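Local coordinates for protein putative citrate lyase (PDB 3QQW) that probably cleaves citramalyl-CoA or a related acyl-CoA thioester as a magnesium-dependent lyase, at residues C[30-36]-C[70-74]; C[227-231]-C[255-259]. All coordinates share one frame; numbering follows the deposited sequence.

Interaction 1 (C[30-36]-C[70-74]); sequences GSEKLIG and MVARM
Glu32 and Arg73 make a two-pronged salt bridge across this helix pair. Arg73 presents its end-on edge: NH2 donates to Glu32 OE1 at 2.9 Å, nearly straight at 173°, and NH1 to Glu32 OE2 at 3.2 Å. Both oxygens lie close to the guanidinium plane yet are met from above the carboxylate plane, the two planes being turned 60° apart. Two long, flexible side chains suit this outer side of the contact, where the axes of 32-36 and 70-74 pass 10.7 Å apart at their closest. Glu32 spans the gap with its chain extended and CG anti to the backbone N (chi1 -174°).

These are the first two helices of the TIM barrel, 32-45 and 64-76, neighbours on the outside of the wall, whose segments here run in roughly the same direction.

Beneath the ion pair the packing is carried by apolar side chains, whose methyls also lie against the backbone. The selenomethionines Met70 and Met74 are bent at chi2 and chi3, which folds their methyl ends against the first turn of helix 32-45. Met70 CE lies 3.5 Å from Glu32 N, while Met70 and Ile35 reach toward each other tip to tip, Met70 SE 3.8 Å from Ile35 CD1. Met74 CE reaches Gly36 N at 3.6 Å, where glycine adds no side chain of its own. Branched Ile35 uses both arms, setting CG2 3.9 Å from Met74 CB; inward, Ile35 and Val71 both touch Cys53 of strand 49-54.

Ser31 N-caps the helix, its OG accepting from Leu34 N.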
loop_
_atom_site.group_PDB
_atom_site.type_symbol
_atom_site.label_atom_id
_atom_site.label_comp_id
_atom_site.label_asym_id
_atom_site.label_seq_id
_atom_site.Cartn_x
_atom_site.Cartn_y
_atom_site.Cartn_z
ATOM N N GLY C 30 -33.635 10.083 -0.929
ATOM C CA GLY C 30 -33.518 11.516 -0.704
ATOM C C GLY C 30 -34.819 12.262 -0.537
ATOM O O GLY C 30 -34.803 13.380 -0.039
ATOM N N SER C 31 -35.946 11.691 -0.981
ATOM C CA SER C 31 -37.253 12.324 -0.854
ATOM C C SER C 31 -38.093 11.633 0.215
ATOM O O SER C 31 -37.871 10.454 0.496
ATOM C CB SER C 31 -37.979 12.277 -2.192
ATOM O OG SER C 31 -38.375 10.953 -2.506
ATOM N N GLU C 32 -39.087 12.343 0.767
ATOM C CA GLU C 32 -40.018 11.794 1.768
ATOM C C GLU C 32 -40.723 10.520 1.244
ATOM O O GLU C 32 -40.826 9.533 1.970
ATOM C CB GLU C 32 -41.066 12.849 2.142
ATOM C CG GLU C 32 -41.970 12.397 3.275
ATOM C CD GLU C 32 -42.958 13.424 3.781
ATOM O OE1 GLU C 32 -42.697 14.642 3.651
ATOM O OE2 GLU C 32 -44.009 13.003 4.305
ATOM N N LYS C 33 -41.192 10.559 -0.023
ATOM C CA LYS C 33 -41.859 9.449 -0.712
ATOM C C LYS C 33 -40.944 8.211 -0.741
ATOM O O LYS C 33 -41.344 7.137 -0.273
ATOM C CB LYS C 33 -42.253 9.866 -2.149
ATOM N N LEU C 34 -39.706 8.378 -1.260
ATOM C CA LEU C 34 -38.751 7.287 -1.370
ATOM C C LEU C 34 -38.248 6.793 -0.009
ATOM O O LEU C 34 -37.990 5.597 0.108
ATOM C CB LEU C 34 -37.584 7.653 -2.286
ATOM C CG LEU C 34 -37.955 7.851 -3.755
ATOM C CD1 LEU C 34 -36.799 8.460 -4.503
ATOM C CD2 LEU C 34 -38.381 6.551 -4.416
ATOM N N ILE C 35 -38.139 7.687 1.014
ATOM C CA ILE C 35 -37.750 7.304 2.369
ATOM C C ILE C 35 -38.867 6.390 2.937
ATOM O O ILE C 35 -38.572 5.297 3.432
ATOM C CB ILE C 35 -37.442 8.536 3.263
ATOM C CG1 ILE C 35 -36.069 9.180 2.884
ATOM C CG2 ILE C 35 -37.479 8.177 4.753
ATOM C CD1 ILE C 35 -35.929 10.744 3.250
ATOM N N GLY C 36 -40.127 6.840 2.800
ATOM C CA GLY C 36 -41.312 6.103 3.201
ATOM C C GLY C 36 -41.312 4.713 2.607
ATOM O O GLY C 36 -41.271 3.737 3.351
HETATM N N MSE C 70 -37.768 17.182 7.516
HETATM C CA MSE C 70 -38.548 16.080 6.948
HETATM C C MSE C 70 -37.840 14.765 7.330
HETATM O O MSE C 70 -38.501 13.843 7.797
HETATM C CB MSE C 70 -38.688 16.261 5.408
HETATM C CG MSE C 70 -39.331 15.087 4.689
HETATM SE SE MSE C 70 -38.063 13.644 4.358
HETATM C CE MSE C 70 -37.056 14.377 2.760
ATOM N N VAL C 71 -36.489 14.715 7.196
ATOM C CA VAL C 71 -35.693 13.513 7.497
ATOM C C VAL C 71 -35.912 13.132 8.978
ATOM O O VAL C 71 -36.331 12.009 9.253
ATOM C CB VAL C 71 -34.191 13.720 7.124
ATOM C CG1 VAL C 71 -33.269 12.704 7.807
ATOM C CG2 VAL C 71 -33.989 13.706 5.616
ATOM N N ALA C 72 -35.713 14.086 9.906
ATOM C CA ALA C 72 -35.915 13.872 11.338
ATOM C C ALA C 72 -37.314 13.346 11.637
ATOM O O ALA C 72 -37.446 12.368 12.361
ATOM C CB ALA C 72 -35.678 15.176 12.099
ATOM N N ARG C 73 -38.347 13.964 11.034
ATOM C CA ARG C 73 -39.745 13.580 11.188
ATOM C C ARG C 73 -39.974 12.132 10.712
ATOM O O ARG C 73 -40.618 11.365 11.406
ATOM C CB ARG C 73 -40.671 14.575 10.443
ATOM C CG ARG C 73 -42.147 14.164 10.470
ATOM C CD ARG C 73 -43.128 15.162 9.871
ATOM N NE ARG C 73 -42.708 15.716 8.580
ATOM C CZ ARG C 73 -42.863 15.125 7.395
ATOM N NH1 ARG C 73 -43.409 13.914 7.310
ATOM N NH2 ARG C 73 -42.441 15.724 6.288
HETATM N N MSE C 74 -39.441 11.768 9.548
HETATM C CA MSE C 74 -39.569 10.438 8.957
HETATM C C MSE C 74 -38.906 9.394 9.842
HETATM O O MSE C 74 -39.497 8.350 10.084
HETATM C CB MSE C 74 -38.949 10.424 7.534
HETATM C CG MSE C 74 -39.807 11.189 6.522
HETATM SE SE MSE C 74 -41.659 10.550 6.416
HETATM C CE MSE C 74 -41.386 8.976 5.406
#

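Interaction 2 (C[227-231]-C[255-259])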
loop_
_atom_site.group_PDB
_atom_site.type_symbol
_atom_site.label_atom_id
_atom_site.label_comp_id
_atom_site.label_asym_id
_atom_site.label_seq_id
_atom_site.Cartn_x
_atom_site.Cartn_y
_atom_site.Cartn_z
ATOM N N CYS C 227 -23.421 -0.029 -7.274
ATOM C CA CYS C 227 -23.293 -0.556 -8.618
ATOM C C CYS C 227 -24.072 0.426 -9.491
ATOM O O CYS C 227 -25.167 0.855 -9.108
ATOM C CB CYS C 227 -23.821 -1.983 -8.730
ATOM S SG CYS C 227 -23.756 -2.652 -10.422
ATOM N N LEU C 228 -23.506 0.842 -10.620
ATOM C CA LEU C 228 -24.182 1.823 -11.484
ATOM C C LEU C 228 -25.313 1.170 -12.324
ATOM O O LEU C 228 -26.199 1.877 -12.821
ATOM C CB LEU C 228 -23.172 2.596 -12.353
ATOM C CG LEU C 228 -22.232 3.507 -11.529
ATOM C CD1 LEU C 228 -21.114 4.033 -12.354
ATOM C CD2 LEU C 228 -22.981 4.650 -10.819
ATOM N N ASN C 229 -25.320 -0.174 -12.399
ATOM C CA ASN C 229 -26.384 -0.939 -13.018
ATOM C C ASN C 229 -27.490 -1.065 -11.983
ATOM O O ASN C 229 -27.294 -1.670 -10.925
ATOM C CB ASN C 229 -25.882 -2.294 -13.493
ATOM C CG ASN C 229 -26.834 -2.946 -14.453
ATOM O OD1 ASN C 229 -28.038 -3.062 -14.187
ATOM N ND2 ASN C 229 -26.310 -3.364 -15.603
ATOM N N LEU C 230 -28.631 -0.440 -12.253
ATOM C CA LEU C 230 -29.734 -0.339 -11.303
ATOM C C LEU C 230 -30.631 -1.552 -11.218
ATOM O O LEU C 230 -31.203 -1.763 -10.146
ATOM C CB LEU C 230 -30.599 0.888 -11.640
ATOM C CG LEU C 230 -29.909 2.262 -11.554
ATOM C CD1 LEU C 230 -30.895 3.381 -11.778
ATOM C CD2 LEU C 230 -29.235 2.468 -10.219
ATOM N N LYS C 231 -30.810 -2.321 -12.320
ATOM C CA LYS C 231 -31.790 -3.415 -12.311
ATOM C C LYS C 231 -31.243 -4.817 -12.651
ATOM O O LYS C 231 -31.928 -5.798 -12.335
ATOM C CB LYS C 231 -32.950 -3.079 -13.272
ATOM C CG LYS C 231 -33.786 -1.864 -12.840
ATOM C CD LYS C 231 -34.470 -1.200 -14.029
ATOM C CE LYS C 231 -35.327 -0.029 -13.616
ATOM N NZ LYS C 231 -36.066 0.542 -14.765
ATOM N N ILE C 255 -28.811 2.227 -4.470
ATOM C CA ILE C 255 -29.494 3.457 -4.893
ATOM C C ILE C 255 -30.814 3.128 -5.590
ATOM O O ILE C 255 -31.585 4.032 -5.897
ATOM C CB ILE C 255 -28.617 4.390 -5.754
ATOM C CG1 ILE C 255 -27.874 3.621 -6.879
ATOM C CG2 ILE C 255 -27.707 5.220 -4.847
ATOM C CD1 ILE C 255 -27.243 4.485 -7.986
ATOM N N TYR C 256 -31.081 1.845 -5.815
ATOM C CA TYR C 256 -32.317 1.383 -6.443
ATOM C C TYR C 256 -32.785 0.096 -5.731
ATOM O O TYR C 256 -31.958 -0.768 -5.443
ATOM C CB TYR C 256 -32.143 1.185 -7.959
ATOM C CG TYR C 256 -33.466 1.153 -8.686
ATOM C CD1 TYR C 256 -34.196 2.324 -8.901
ATOM C CD2 TYR C 256 -34.020 -0.053 -9.118
ATOM C CE1 TYR C 256 -35.430 2.297 -9.546
ATOM C CE2 TYR C 256 -35.261 -0.092 -9.750
ATOM C CZ TYR C 256 -35.960 1.089 -9.970
ATOM O OH TYR C 256 -37.178 1.100 -10.615
ATOM N N PRO C 257 -34.087 -0.039 -5.401
ATOM C CA PRO C 257 -34.539 -1.209 -4.627
ATOM C C PRO C 257 -34.165 -2.575 -5.207
ATOM O O PRO C 257 -33.970 -3.520 -4.446
ATOM C CB PRO C 257 -36.057 -1.037 -4.600
ATOM C CG PRO C 257 -36.248 0.445 -4.649
ATOM C CD PRO C 257 -35.202 0.906 -5.625
ATOM N N ALA C 258 -34.048 -2.681 -6.529
ATOM C CA ALA C 258 -33.708 -3.930 -7.202
ATOM C C ALA C 258 -32.275 -4.399 -6.849
ATOM O O ALA C 258 -31.954 -5.560 -7.064
ATOM C CB ALA C 258 -33.867 -3.762 -8.704
ATOM N N GLN C 259 -31.434 -3.510 -6.286
ATOM C CA GLN C 259 -30.041 -3.817 -5.898
ATOM C C GLN C 259 -29.928 -4.491 -4.525
ATOM O O GLN C 259 -28.930 -5.159 -4.276
ATOM C CB GLN C 259 -29.167 -2.549 -5.880
ATOM C CG GLN C 259 -29.172 -1.766 -7.174
ATOM C CD GLN C 259 -28.198 -0.635 -7.207
ATOM O OE1 GLN C 259 -28.089 0.152 -6.279
ATOM N NE2 GLN C 259 -27.514 -0.485 -8.325
HETATM O O HOH W 1 -25.466 -0.880 -5.507
#
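Gln259 reaches across to the 227-231 loop and gives its side-chain amide to two backbone carbonyls. Both segments are loops that follow barrel strands, 221-224 and 251-254, and lead into the next helices, so the contact ties together the last two strand-to-helix connections of the TIM barrel. Gln259 NE2 donates to Cys227 O at 2.8 Å and to Asn229 O at 2.9 Å. The acceptors lie near the amide plane, but NE2 stands above each carbonyl plane, 38° out of it at Cys227 and 46° at Asn229. A primary amide suits this buried place: one nitrogen can satisfy two carbonyls of an irregular loop while its oxygen accepts elsewhere.

Beside the amide, Leu230 and Ile255 cross at about a right angle, with Leu230 CD2 3.6 Å from Ile255 CD1. Leu230 CB and CD2 also lie against Tyr256 CB. Small Ala258 lets its CB come 3.6 Å from Leu230 O. At the exposed margin, the extended chain of Lys231 runs obliquely along the Tyr256 ring, its CE 3.7 Å from Tyr256 OH; the aliphatic part of the lysine makes the contact. Pro257 CD sits over one face of that ring, offset toward its rim.

Further out are the bonds that position these groups. Gln259 N is bonded to Tyr256 O, and Asn229 OD1 accepts from Asp232 N, with a weaker bond from Lys231 N. Water 1 accepts from Cys227 N and gives a weak bond to Gln259 OE1. That same oxygen helps to fix the amide's rotation by taking Ile255 N at 2.8 Å, nearly straight at 173°.

Overall arrangement
Both contacts are partly buried and lie in the same TIM barrel, but they join different kinds of element. Interaction 1 pairs regular helices following the first two strands; interaction 2 pairs irregular loops following the last two. Because the barrel closes strand 251-254 onto strand 25-29, the two are neighbours in space, with nearest atoms about 6 Å apart and no touch. Their chemistry differs: 30-36 and 70-74 meet mainly through side chains, apolar toward the barrel and charged toward the outside, whereas in 227-231 and 255-259 a buried amide serves loop carbonyls. Gly30 lies about 8 Å from the side chain of Arg88, predicted to bind substrate, and the Ile255 side chain about 7 Å from it.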